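Local atomic coordinates of dioxygenase (Pseudomonas brassicacearum, PDB entry 5V2D), a protein that probably cleaves the central double bond of lignin-derived stilbenes with molecular oxygen, using an iron ion held by four histidines. Residues Leu391-Glu396 and Phe408-Leu413; Pro395-Asn400 and Ala426-Asp431; Gly430-Phe435 and Leu460-Arg465; Ser466-Leu471 and Ala482-Pro487. One frame throughout, in Å; residues are numbered along the deposited sequence.

Contact 1: Leu391-Glu396 and Phe408-Leu413; sequences LAFDPE and FQFFNL
Ala392 and Leu413 pair antiparallel through two backbone hydrogen bonds, Ala392 N to Leu413 O (3.0 Å) and Leu413 N to Ala392 O (3.0 Å), and because Asn412 also faces Ala392 the pairing is a classic beta bulge. Beyond it the backbones part, and Asn412 bridges them with its side chain. Its CG sits between the backbone N and the carbonyl carbon (chi1 57°), which turns the amide toward Asp394: Asn412 OD1 accepts Asp394 N on an in-plane lone pair at 2.9 Å, and ND2 gives an almost straight bond (177°) to Asp394 O. Were the amide cut back to an alanine, the N-H and carbonyl of Asp394 would probably lose these mates, and the chain after the strand would be freer to move. Next to this amide, the ring of Phe393 meets Phe410 obliquely, Phe393 CE1 lying 3.5 Å from Phe410 CD1. Leu391 CB packs against Phe411 CG at 3.7 Å. Asp394 in turn accepts Glu396 N through OD2, an Asx turn, while its OD1 forms a salt bridge with Arg397. The bonding is consistent with one amide continuing that of the sheet as the chain leaves the strand.

Contact 2: Pro395-Asn400 and Ala426-Asp431; sequences PERPYN and AWFPGD
Arg397 lies along the ring of Phe428, the two side chains sliding past each other in opposite directions. Its chain bends at chi2 (-80°), which carries Arg397 CD over the centre of one ring face, 3.9 Å from the Phe428 centroid, in a CH-pi contact. Its CB meets the rim at Phe428 CE1, while Arg397 NH1 comes 3.5 Å from Phe428 CB; the guanidinium is inclined 31° to the ring. The opposite face of the ring takes Gly430 N, leaving Phe428 between its own chain and the arginine. Pro398 follows at the far end of the ring: Pro398 CD lies 4.0 Å from Phe428 CZ, and its carbonyl O lies at the ring edge, near the plane. Pro398 O also receives a CA-H...O contact from Asp431 CA at 3.5 Å. The CB of Tyr399 points away; its ring meets Phe410 edge-to-face and its OH hydrogen-bonds Gly404 O. Asn400 N gives a nearly straight hydrogen bond (172°) to Asp431 O, 3.0 Å away, and Asn400 CB rests 3.6 Å from Asp431 OD1. The arrangement joins two surface loops of a beta-propeller, the fold of this carotenoid-oxygenase family.

Contact 3: Gly430-Phe435 and Leu460-Arg465; sequences GDSGCF and LIAEER
Gly433 and Leu460 form an antiparallel non-hydrogen-bonded pair with CA atoms 4.6 Å apart, where the start of strand 433-442 meets the end of strand 452-460. Next to this pair, Ile461 N donates to Ser432 O at 2.9 Å. The same carbonyl oxygen also receives a CA-H...O contact from Leu460 CA and a hydrogen bond from a water, which in turn accepts Glu463 N at 2.9 Å. The chain from Ile461 to Glu463 curls like a helical turn without forming one, and the turn closes where Glu464 and Arg465 both face Leu460, a G1 beta bulge. Leu460 and Arg465 are joined there by backbone bonds in both directions.

The side chains meet lightly. Cys434 SG approaches Ile461 CG2 at 3.9 Å; with SG between its backbone N and carbonyl carbon (chi1 61°), this torsion sets the sulfur beside that methyl. Leu35 and Phe410 also touch Cys434. Ser432 CB rests 4.0 Å from Ala462 CB, while its OG donates to Asp431 OD1 from above the carboxylate plane and also bonds Asn400. Within the turn, Arg465 NE makes a 2.9 Å salt bridge to Glu463 OE2, which lies in the guanidinium plane, and Leu460 CD2 covers one guanidinium face. The chemistry across the contact is therefore centred on one backbone oxygen: Ser432 O is gripped by an amide and a water, and the direct bond and the water together tie the turn to the residue leading into the outermost strand of the sheet.

Contact 4: Ser466-Leu471 and Ala482-Pro487; sequences SELVVL and ARIRIP
The guanidinium of Arg483 has the carboxylate of Glu467 at its edge, in its plane, the two flat groups standing 76° apart. Arg483 NH1 donates to the syn lone pair of Glu467 OE1 at 2.8 Å with an angle of 168°, making a salt bridge between residues on neighbouring strands. Arg483 runs extended from CG to NE and lies beside Val469, where Arg483 CG passes Val469 CG1 at 4.2 Å. Glu467 OE2 has its own salt bridge, to Arg465, so that each carboxylate oxygen meets an arginine. With a methionine here instead of Arg483, Glu467 OE1 would probably lose its cationic mate.

The strands form a beta hairpin, 465-472 with 482-486, within a five-stranded antiparallel sheet consistent with a propeller blade that strand 50-52 from the N-terminal part of the chain completes. Leu468 and Ile484 are its hydrogen-bonded pair at the middle, with both backbone bonds, Leu468 N to Ile484 O and Ile484 N to Leu468 O, 2.8 Å long. The face carrying Leu468, Val470, Ile484 and Ile486 is largely apolar. Leu468 CB and Ile484 CB lie side by side 4.0 Å apart, and Val470 CG2 meets Ile484 CD1 at 4.0 Å. With CG1 anti to its carbonyl carbon (chi1 -60°), Ile486 brings CD1 to 3.7 Å from Leu468 N. Phe90 and Phe92 of strand 85-93 pack against Leu468 on this face.

How the contacts relate
The contacts follow the chain in the order 1 to 4, consistent with neighbouring blades of a propeller. Contact 1 and contact 2 both reach the sheet of strands 371-375, 387-392, 413-418 and 424-427; their centres are 8 Å apart and they share Pro395 and Glu396. In contact 1 the side chain of Phe411 is about 11 Å from the bound iron. Contact 3 shares Gly430 and Asp431 with contact 2, where the chain passes from that sheet to strand 433-442 of the next. Contact 4, 12 Å from contact 3 between centres, lies in this second sheet. The 430-435 segment probably links two blades, with a backbone hydrogen bond between Phe435 N and Phe411 O.

Contact 1: Leu391-Glu396 and Phe408-Leu413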
# COMPACT_ATOMS: atom_id res chain seq x y z
N LEU A 391 0.51 10.08 -7.43
CA LEU A 391 0.25 9.62 -8.76
C LEU A 391 -1.14 10.11 -9.13
O LEU A 391 -2.07 10.18 -8.29
CB LEU A 391 0.24 8.09 -8.84
CG LEU A 391 1.54 7.39 -8.37
CD1 LEU A 391 1.50 5.90 -8.68
CD2 LEU A 391 2.72 8.02 -9.13
N ALA A 392 -1.34 10.41 -10.39
CA ALA A 392 -2.66 10.84 -10.86
C ALA A 392 -2.93 10.28 -12.25
O ALA A 392 -2.02 9.91 -12.99
CB ALA A 392 -2.72 12.35 -10.91
N PHE A 393 -4.22 10.23 -12.60
CA PHE A 393 -4.67 9.81 -13.91
C PHE A 393 -5.42 11.00 -14.54
O PHE A 393 -6.33 11.52 -13.94
CB PHE A 393 -5.61 8.64 -13.81
CG PHE A 393 -6.23 8.23 -15.13
CD1 PHE A 393 -5.51 8.09 -16.24
CD2 PHE A 393 -7.62 8.04 -15.20
CE1 PHE A 393 -6.08 7.72 -17.45
CE2 PHE A 393 -8.22 7.66 -16.41
CZ PHE A 393 -7.43 7.50 -17.54
N ASP A 394 -4.95 11.44 -15.69
CA ASP A 394 -5.58 12.46 -16.50
C ASP A 394 -6.11 11.79 -17.74
O ASP A 394 -5.34 11.41 -18.64
CB ASP A 394 -4.58 13.54 -16.85
CG ASP A 394 -5.18 14.68 -17.72
OD1 ASP A 394 -4.36 15.58 -17.93
OD2 ASP A 394 -6.37 14.59 -18.18
N PRO A 395 -7.45 11.58 -17.80
CA PRO A 395 -8.05 10.88 -18.95
C PRO A 395 -7.93 11.61 -20.28
O PRO A 395 -8.12 10.97 -21.31
CB PRO A 395 -9.52 10.71 -18.56
CG PRO A 395 -9.79 11.84 -17.60
CD PRO A 395 -8.49 12.05 -16.84
N GLU A 396 -7.62 12.90 -20.25
CA GLU A 396 -7.49 13.71 -21.52
C GLU A 396 -6.11 13.57 -22.16
O GLU A 396 -5.97 13.98 -23.25
CB GLU A 396 -7.89 15.18 -21.40
CG GLU A 396 -9.25 15.44 -20.76
CD GLU A 396 -10.44 14.68 -21.42
OE1 GLU A 396 -11.35 14.20 -20.67
OE2 GLU A 396 -10.46 14.55 -22.67
N PHE A 408 -6.77 -1.33 -14.30
CA PHE A 408 -6.92 -0.93 -12.91
C PHE A 408 -5.57 -0.32 -12.37
O PHE A 408 -4.48 -0.78 -12.67
CB PHE A 408 -7.29 -2.21 -12.10
CG PHE A 408 -7.51 -2.01 -10.62
CD1 PHE A 408 -6.77 -2.76 -9.67
CD2 PHE A 408 -8.51 -1.15 -10.15
CE1 PHE A 408 -6.99 -2.61 -8.28
CE2 PHE A 408 -8.73 -1.01 -8.77
CZ PHE A 408 -7.98 -1.74 -7.83
N GLN A 409 -5.69 0.69 -11.54
CA GLN A 409 -4.57 1.46 -10.94
C GLN A 409 -3.60 2.02 -12.07
O GLN A 409 -2.38 1.99 -11.94
CB GLN A 409 -3.83 0.60 -9.90
CG GLN A 409 -4.57 0.34 -8.55
CD GLN A 409 -3.83 -0.73 -7.68
OE1 GLN A 409 -3.35 -1.74 -8.25
NE2 GLN A 409 -3.63 -0.49 -6.33
N PHE A 410 -4.16 2.50 -13.18
CA PHE A 410 -3.43 3.21 -14.19
C PHE A 410 -3.20 4.70 -13.82
O PHE A 410 -4.17 5.44 -13.65
CB PHE A 410 -4.18 3.13 -15.55
CG PHE A 410 -3.45 3.78 -16.69
CD1 PHE A 410 -3.78 5.04 -17.10
CD2 PHE A 410 -2.48 3.14 -17.36
CE1 PHE A 410 -3.12 5.64 -18.19
CE2 PHE A 410 -1.81 3.73 -18.40
CZ PHE A 410 -2.15 5.03 -18.81
N PHE A 411 -1.93 5.14 -13.71
CA PHE A 411 -1.63 6.50 -13.33
C PHE A 411 -0.62 7.02 -14.34
O PHE A 411 0.47 6.50 -14.43
CB PHE A 411 -1.13 6.62 -11.93
CG PHE A 411 -2.07 6.12 -10.90
CD1 PHE A 411 -3.09 6.95 -10.44
CD2 PHE A 411 -1.93 4.86 -10.35
CE1 PHE A 411 -3.94 6.55 -9.42
CE2 PHE A 411 -2.82 4.41 -9.39
CZ PHE A 411 -3.84 5.24 -8.90
N ASN A 412 -1.01 8.03 -15.12
CA ASN A 412 -0.14 8.53 -16.18
C ASN A 412 0.54 9.82 -15.84
O ASN A 412 1.18 10.38 -16.72
CB ASN A 412 -0.89 8.66 -17.54
CG ASN A 412 -2.11 9.55 -17.46
OD1 ASN A 412 -2.41 10.13 -16.40
ND2 ASN A 412 -2.86 9.64 -18.60
N LEU A 413 0.48 10.26 -14.58
CA LEU A 413 1.22 11.43 -14.11
C LEU A 413 1.88 11.18 -12.77
O LEU A 413 1.26 10.61 -11.86
CB LEU A 413 0.28 12.59 -13.92
CG LEU A 413 -0.45 13.16 -15.15
CD1 LEU A 413 -1.53 14.20 -14.71
CD2 LEU A 413 0.56 13.72 -16.15

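Contact 2: Pro395-Asn400 and Ala426-Asp431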
# COMPACT_ATOMS: atom_id res chain seq x y z
N PRO A 395 -7.45 11.58 -17.80
CA PRO A 395 -8.05 10.88 -18.95
C PRO A 395 -7.93 11.61 -20.28
O PRO A 395 -8.12 10.97 -21.31
CB PRO A 395 -9.52 10.71 -18.56
CG PRO A 395 -9.79 11.84 -17.60
CD PRO A 395 -8.49 12.05 -16.84
N GLU A 396 -7.62 12.90 -20.25
CA GLU A 396 -7.49 13.71 -21.52
C GLU A 396 -6.11 13.57 -22.16
O GLU A 396 -5.97 13.98 -23.25
CB GLU A 396 -7.89 15.18 -21.40
CG GLU A 396 -9.25 15.44 -20.76
CD GLU A 396 -10.44 14.68 -21.42
OE1 GLU A 396 -11.35 14.20 -20.67
OE2 GLU A 396 -10.46 14.55 -22.67
N ARG A 397 -5.11 13.00 -21.49
CA ARG A 397 -3.80 12.81 -22.13
C ARG A 397 -3.91 11.74 -23.18
O ARG A 397 -4.71 10.83 -23.05
CB ARG A 397 -2.75 12.32 -21.13
CG ARG A 397 -2.52 13.31 -20.03
CD ARG A 397 -1.59 14.41 -20.52
NE ARG A 397 -1.43 15.28 -19.38
CZ ARG A 397 -0.41 16.06 -19.16
NH1 ARG A 397 0.59 16.13 -20.02
NH2 ARG A 397 -0.45 16.81 -18.07
N PRO A 398 -3.05 11.80 -24.19
CA PRO A 398 -3.02 10.74 -25.17
C PRO A 398 -2.74 9.33 -24.53
O PRO A 398 -1.98 9.23 -23.55
CB PRO A 398 -1.87 11.14 -26.11
CG PRO A 398 -1.28 12.43 -25.60
CD PRO A 398 -2.01 12.86 -24.38
N TYR A 399 -3.31 8.31 -25.13
CA TYR A 399 -3.20 6.92 -24.67
C TYR A 399 -3.04 6.02 -25.89
O TYR A 399 -3.93 5.87 -26.70
CB TYR A 399 -4.47 6.55 -23.92
CG TYR A 399 -4.47 5.14 -23.33
CD1 TYR A 399 -4.96 4.08 -24.05
CD2 TYR A 399 -3.99 4.90 -22.06
CE1 TYR A 399 -4.94 2.79 -23.54
CE2 TYR A 399 -3.98 3.60 -21.49
CZ TYR A 399 -4.43 2.54 -22.23
OH TYR A 399 -4.44 1.25 -21.73
N ASN A 400 -1.86 5.46 -26.03
CA ASN A 400 -1.55 4.59 -27.17
C ASN A 400 -2.48 3.37 -27.15
O ASN A 400 -2.52 2.65 -26.16
CB ASN A 400 -0.08 4.18 -27.06
CG ASN A 400 0.39 3.32 -28.21
OD1 ASN A 400 -0.39 2.90 -29.08
ND2 ASN A 400 1.66 3.02 -28.20
N ALA A 426 4.00 18.29 -12.64
CA ALA A 426 3.80 16.88 -13.01
C ALA A 426 4.65 16.44 -14.17
O ALA A 426 4.92 17.24 -15.08
CB ALA A 426 2.33 16.63 -13.35
N TRP A 427 5.07 15.17 -14.17
CA TRP A 427 5.70 14.59 -15.35
C TRP A 427 4.73 13.62 -16.02
O TRP A 427 4.21 12.67 -15.37
CB TRP A 427 7.05 13.92 -15.01
CG TRP A 427 7.70 13.42 -16.26
CD1 TRP A 427 7.97 14.15 -17.36
CD2 TRP A 427 8.12 12.08 -16.57
NE1 TRP A 427 8.56 13.37 -18.32
CE2 TRP A 427 8.65 12.10 -17.86
CE3 TRP A 427 8.16 10.88 -15.86
CZ2 TRP A 427 9.17 10.97 -18.49
CZ3 TRP A 427 8.68 9.78 -16.47
CH2 TRP A 427 9.16 9.80 -17.75
N PHE A 428 4.53 13.80 -17.32
CA PHE A 428 3.79 12.84 -18.17
C PHE A 428 4.80 12.06 -18.98
O PHE A 428 5.66 12.68 -19.66
CB PHE A 428 2.86 13.63 -19.15
CG PHE A 428 2.14 12.75 -20.16
CD1 PHE A 428 1.22 11.78 -19.72
CD2 PHE A 428 2.34 12.90 -21.54
CE1 PHE A 428 0.50 11.01 -20.61
CE2 PHE A 428 1.64 12.11 -22.46
CZ PHE A 428 0.71 11.14 -21.98
N PRO A 429 4.77 10.73 -18.93
CA PRO A 429 5.86 9.96 -19.56
C PRO A 429 5.63 9.61 -21.02
O PRO A 429 6.31 8.76 -21.55
CB PRO A 429 5.87 8.67 -18.73
CG PRO A 429 4.45 8.44 -18.41
CD PRO A 429 3.91 9.85 -18.12
N GLY A 430 4.62 10.17 -21.65
CA GLY A 430 4.25 9.76 -22.99
C GLY A 430 3.00 8.92 -22.92
O GLY A 430 2.52 8.49 -21.85
N ASP A 431 2.48 8.58 -24.10
CA ASP A 431 1.22 7.89 -24.20
C ASP A 431 1.28 6.36 -23.89
O ASP A 431 0.27 5.69 -23.98
CB ASP A 431 0.60 8.15 -25.61
CG ASP A 431 1.35 7.53 -26.78
OD1 ASP A 431 2.34 6.80 -26.61
OD2 ASP A 431 0.90 7.74 -27.94

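Contact 3: Gly430-Phe435 and Leu460-Arg465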
# COMPACT_ATOMS: atom_id res chain seq x y z
N GLY A 430 4.62 10.17 -21.65
CA GLY A 430 4.25 9.76 -22.99
C GLY A 430 3.00 8.92 -22.92
O GLY A 430 2.52 8.49 -21.85
N ASP A 431 2.48 8.58 -24.10
CA ASP A 431 1.22 7.89 -24.20
C ASP A 431 1.28 6.36 -23.89
O ASP A 431 0.27 5.69 -23.98
CB ASP A 431 0.60 8.15 -25.61
CG ASP A 431 1.35 7.53 -26.78
OD1 ASP A 431 2.34 6.80 -26.61
OD2 ASP A 431 0.90 7.74 -27.94
N SER A 432 2.44 5.83 -23.56
CA SER A 432 2.57 4.39 -23.28
C SER A 432 3.20 4.07 -21.98
O SER A 432 3.79 3.04 -21.86
CB SER A 432 3.40 3.70 -24.37
OG SER A 432 3.05 4.21 -25.61
N GLY A 433 3.01 4.95 -21.02
CA GLY A 433 3.65 4.91 -19.74
C GLY A 433 2.69 5.12 -18.59
O GLY A 433 1.79 5.91 -18.66
N CYS A 434 2.93 4.40 -17.49
CA CYS A 434 2.30 4.69 -16.24
C CYS A 434 3.18 4.25 -15.09
O CYS A 434 4.22 3.62 -15.28
CB CYS A 434 0.93 3.99 -16.18
SG CYS A 434 1.02 2.18 -16.28
N PHE A 435 2.78 4.67 -13.90
CA PHE A 435 3.64 4.63 -12.75
C PHE A 435 3.19 3.66 -11.65
O PHE A 435 2.03 3.36 -11.51
CB PHE A 435 3.71 5.99 -12.12
CG PHE A 435 4.30 7.04 -13.04
CD1 PHE A 435 5.66 7.17 -13.20
CD2 PHE A 435 3.45 7.95 -13.68
CE1 PHE A 435 6.18 8.13 -14.06
CE2 PHE A 435 3.97 8.91 -14.52
CZ PHE A 435 5.35 8.99 -14.70
N LEU A 460 6.24 0.72 -19.17
CA LEU A 460 6.10 1.09 -20.56
C LEU A 460 5.24 -0.01 -21.13
O LEU A 460 5.73 -1.08 -21.52
CB LEU A 460 7.45 1.16 -21.23
CG LEU A 460 8.35 2.41 -21.19
CD1 LEU A 460 7.65 3.70 -20.91
CD2 LEU A 460 9.45 2.25 -20.19
N ILE A 461 3.95 0.21 -21.10
CA ILE A 461 3.02 -0.89 -21.19
C ILE A 461 2.75 -1.38 -22.58
O ILE A 461 2.31 -2.53 -22.71
CB ILE A 461 1.72 -0.62 -20.46
CG1 ILE A 461 0.99 0.59 -20.94
CG2 ILE A 461 1.95 -0.47 -18.99
CD1 ILE A 461 -0.34 0.76 -20.21
N ALA A 462 3.04 -0.59 -23.61
CA ALA A 462 2.96 -1.08 -24.98
C ALA A 462 4.14 -1.97 -25.26
O ALA A 462 3.98 -2.91 -25.98
CB ALA A 462 2.94 0.09 -25.96
N GLU A 463 5.31 -1.69 -24.71
CA GLU A 463 6.46 -2.57 -24.96
C GLU A 463 6.57 -3.69 -23.95
O GLU A 463 7.39 -4.54 -24.09
CB GLU A 463 7.74 -1.78 -24.95
CG GLU A 463 7.73 -0.59 -25.89
CD GLU A 463 9.00 0.27 -25.59
OE1 GLU A 463 8.93 1.48 -25.37
OE2 GLU A 463 10.14 -0.26 -25.48
N GLU A 464 5.77 -3.65 -22.89
CA GLU A 464 5.97 -4.54 -21.71
C GLU A 464 7.40 -4.48 -21.15
O GLU A 464 8.02 -5.51 -20.92
CB GLU A 464 5.60 -6.02 -22.01
CG GLU A 464 4.17 -6.10 -22.55
CD GLU A 464 3.48 -7.44 -22.39
OE1 GLU A 464 4.14 -8.50 -22.22
OE2 GLU A 464 2.24 -7.41 -22.43
N ARG A 465 7.89 -3.29 -20.94
CA ARG A 465 9.24 -3.00 -20.44
C ARG A 465 9.05 -2.18 -19.17
O ARG A 465 8.00 -1.55 -19.00
CB ARG A 465 10.03 -2.13 -21.48
CG ARG A 465 11.52 -2.23 -21.43
CD ARG A 465 12.24 -1.80 -22.73
NE ARG A 465 11.84 -0.44 -23.15
CZ ARG A 465 12.28 0.75 -22.67
NH1 ARG A 465 13.10 0.90 -21.62
NH2 ARG A 465 11.89 1.90 -23.26
O HOH W 1 5.25 1.16 -24.04

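Contact 4: Ser466-Leu471 and Ala482-Pro487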
# COMPACT_ATOMS: atom_id res chain seq x y z
N SER A 466 10.07 -2.08 -18.35
CA SER A 466 10.04 -1.38 -17.09
C SER A 466 11.34 -0.63 -16.93
O SER A 466 12.39 -1.11 -17.33
CB SER A 466 9.87 -2.40 -15.92
OG SER A 466 8.68 -3.13 -16.06
N GLU A 467 11.26 0.55 -16.34
CA GLU A 467 12.42 1.35 -15.93
C GLU A 467 12.17 1.82 -14.52
O GLU A 467 11.01 2.08 -14.18
CB GLU A 467 12.56 2.67 -16.79
CG GLU A 467 12.78 2.32 -18.23
CD GLU A 467 12.85 3.57 -19.18
OE1 GLU A 467 12.44 4.63 -18.79
OE2 GLU A 467 13.30 3.47 -20.31
N LEU A 468 13.23 1.98 -13.75
CA LEU A 468 13.09 2.71 -12.52
C LEU A 468 13.57 4.18 -12.82
O LEU A 468 14.76 4.39 -13.18
CB LEU A 468 13.98 2.10 -11.49
CG LEU A 468 13.81 2.58 -10.06
CD1 LEU A 468 12.42 2.30 -9.55
CD2 LEU A 468 14.90 1.91 -9.19
N VAL A 469 12.65 5.14 -12.76
CA VAL A 469 13.00 6.52 -13.12
C VAL A 469 13.34 7.36 -11.89
O VAL A 469 12.78 7.14 -10.80
CB VAL A 469 11.92 7.22 -13.94
CG1 VAL A 469 11.81 6.51 -15.28
CG2 VAL A 469 10.59 7.36 -13.22
N VAL A 470 14.29 8.28 -12.07
CA VAL A 470 14.68 9.18 -11.03
C VAL A 470 14.49 10.63 -11.49
O VAL A 470 15.09 11.04 -12.48
CB VAL A 470 16.16 8.96 -10.68
CG1 VAL A 470 16.54 9.90 -9.52
CG2 VAL A 470 16.48 7.49 -10.35
N LEU A 471 13.63 11.37 -10.80
CA LEU A 471 13.33 12.79 -11.13
C LEU A 471 13.83 13.66 -10.02
O LEU A 471 14.03 13.22 -8.86
CB LEU A 471 11.83 13.04 -11.32
CG LEU A 471 11.25 12.51 -12.62
CD1 LEU A 471 11.18 10.96 -12.68
CD2 LEU A 471 9.87 13.12 -12.82
N ALA A 482 17.58 10.38 -14.67
CA ALA A 482 18.15 9.05 -14.92
C ALA A 482 17.03 8.04 -15.10
O ALA A 482 16.01 8.12 -14.44
CB ALA A 482 19.03 8.61 -13.79
N ARG A 483 17.20 7.16 -16.06
CA ARG A 483 16.31 6.02 -16.29
C ARG A 483 17.09 4.75 -16.14
O ARG A 483 18.04 4.51 -16.89
CB ARG A 483 15.68 6.04 -17.67
CG ARG A 483 14.86 7.32 -17.99
CD ARG A 483 14.36 7.21 -19.39
NE ARG A 483 13.52 8.29 -19.84
CZ ARG A 483 12.21 8.19 -20.04
NH1 ARG A 483 11.51 7.09 -19.82
NH2 ARG A 483 11.55 9.22 -20.44
N ILE A 484 16.72 3.96 -15.14
CA ILE A 484 17.40 2.70 -14.85
C ILE A 484 16.65 1.56 -15.54
O ILE A 484 15.51 1.25 -15.17
CB ILE A 484 17.51 2.51 -13.34
CG1 ILE A 484 18.26 3.69 -12.72
CG2 ILE A 484 18.16 1.21 -13.00
CD1 ILE A 484 17.84 3.82 -11.24
N ARG A 485 17.27 0.94 -16.56
CA ARG A 485 16.55 -0.02 -17.38
C ARG A 485 16.57 -1.37 -16.65
O ARG A 485 17.57 -1.73 -16.05
CB ARG A 485 17.18 -0.19 -18.74
CG ARG A 485 17.05 1.03 -19.65
CD ARG A 485 17.48 0.62 -21.10
NE ARG A 485 17.66 1.84 -21.87
CZ ARG A 485 18.78 2.53 -22.02
NH1 ARG A 485 19.93 2.10 -21.53
NH2 ARG A 485 18.76 3.63 -22.76
N ILE A 486 15.45 -2.03 -16.64
CA ILE A 486 15.30 -3.37 -15.99
C ILE A 486 15.10 -4.32 -17.15
O ILE A 486 14.27 -4.08 -18.02
CB ILE A 486 14.10 -3.35 -15.05
CG1 ILE A 486 14.35 -2.30 -13.97
CG2 ILE A 486 14.02 -4.69 -14.30
CD1 ILE A 486 13.11 -1.74 -13.42
N PRO A 487 15.83 -5.45 -17.16
CA PRO A 487 15.79 -6.32 -18.30
C PRO A 487 14.58 -7.27 -18.38
O PRO A 487 14.51 -8.12 -19.28
CB PRO A 487 17.05 -7.12 -18.11
CG PRO A 487 17.32 -7.11 -16.68
CD PRO A 487 16.92 -5.76 -16.24
O HOH W 2 11.82 -4.30 -18.79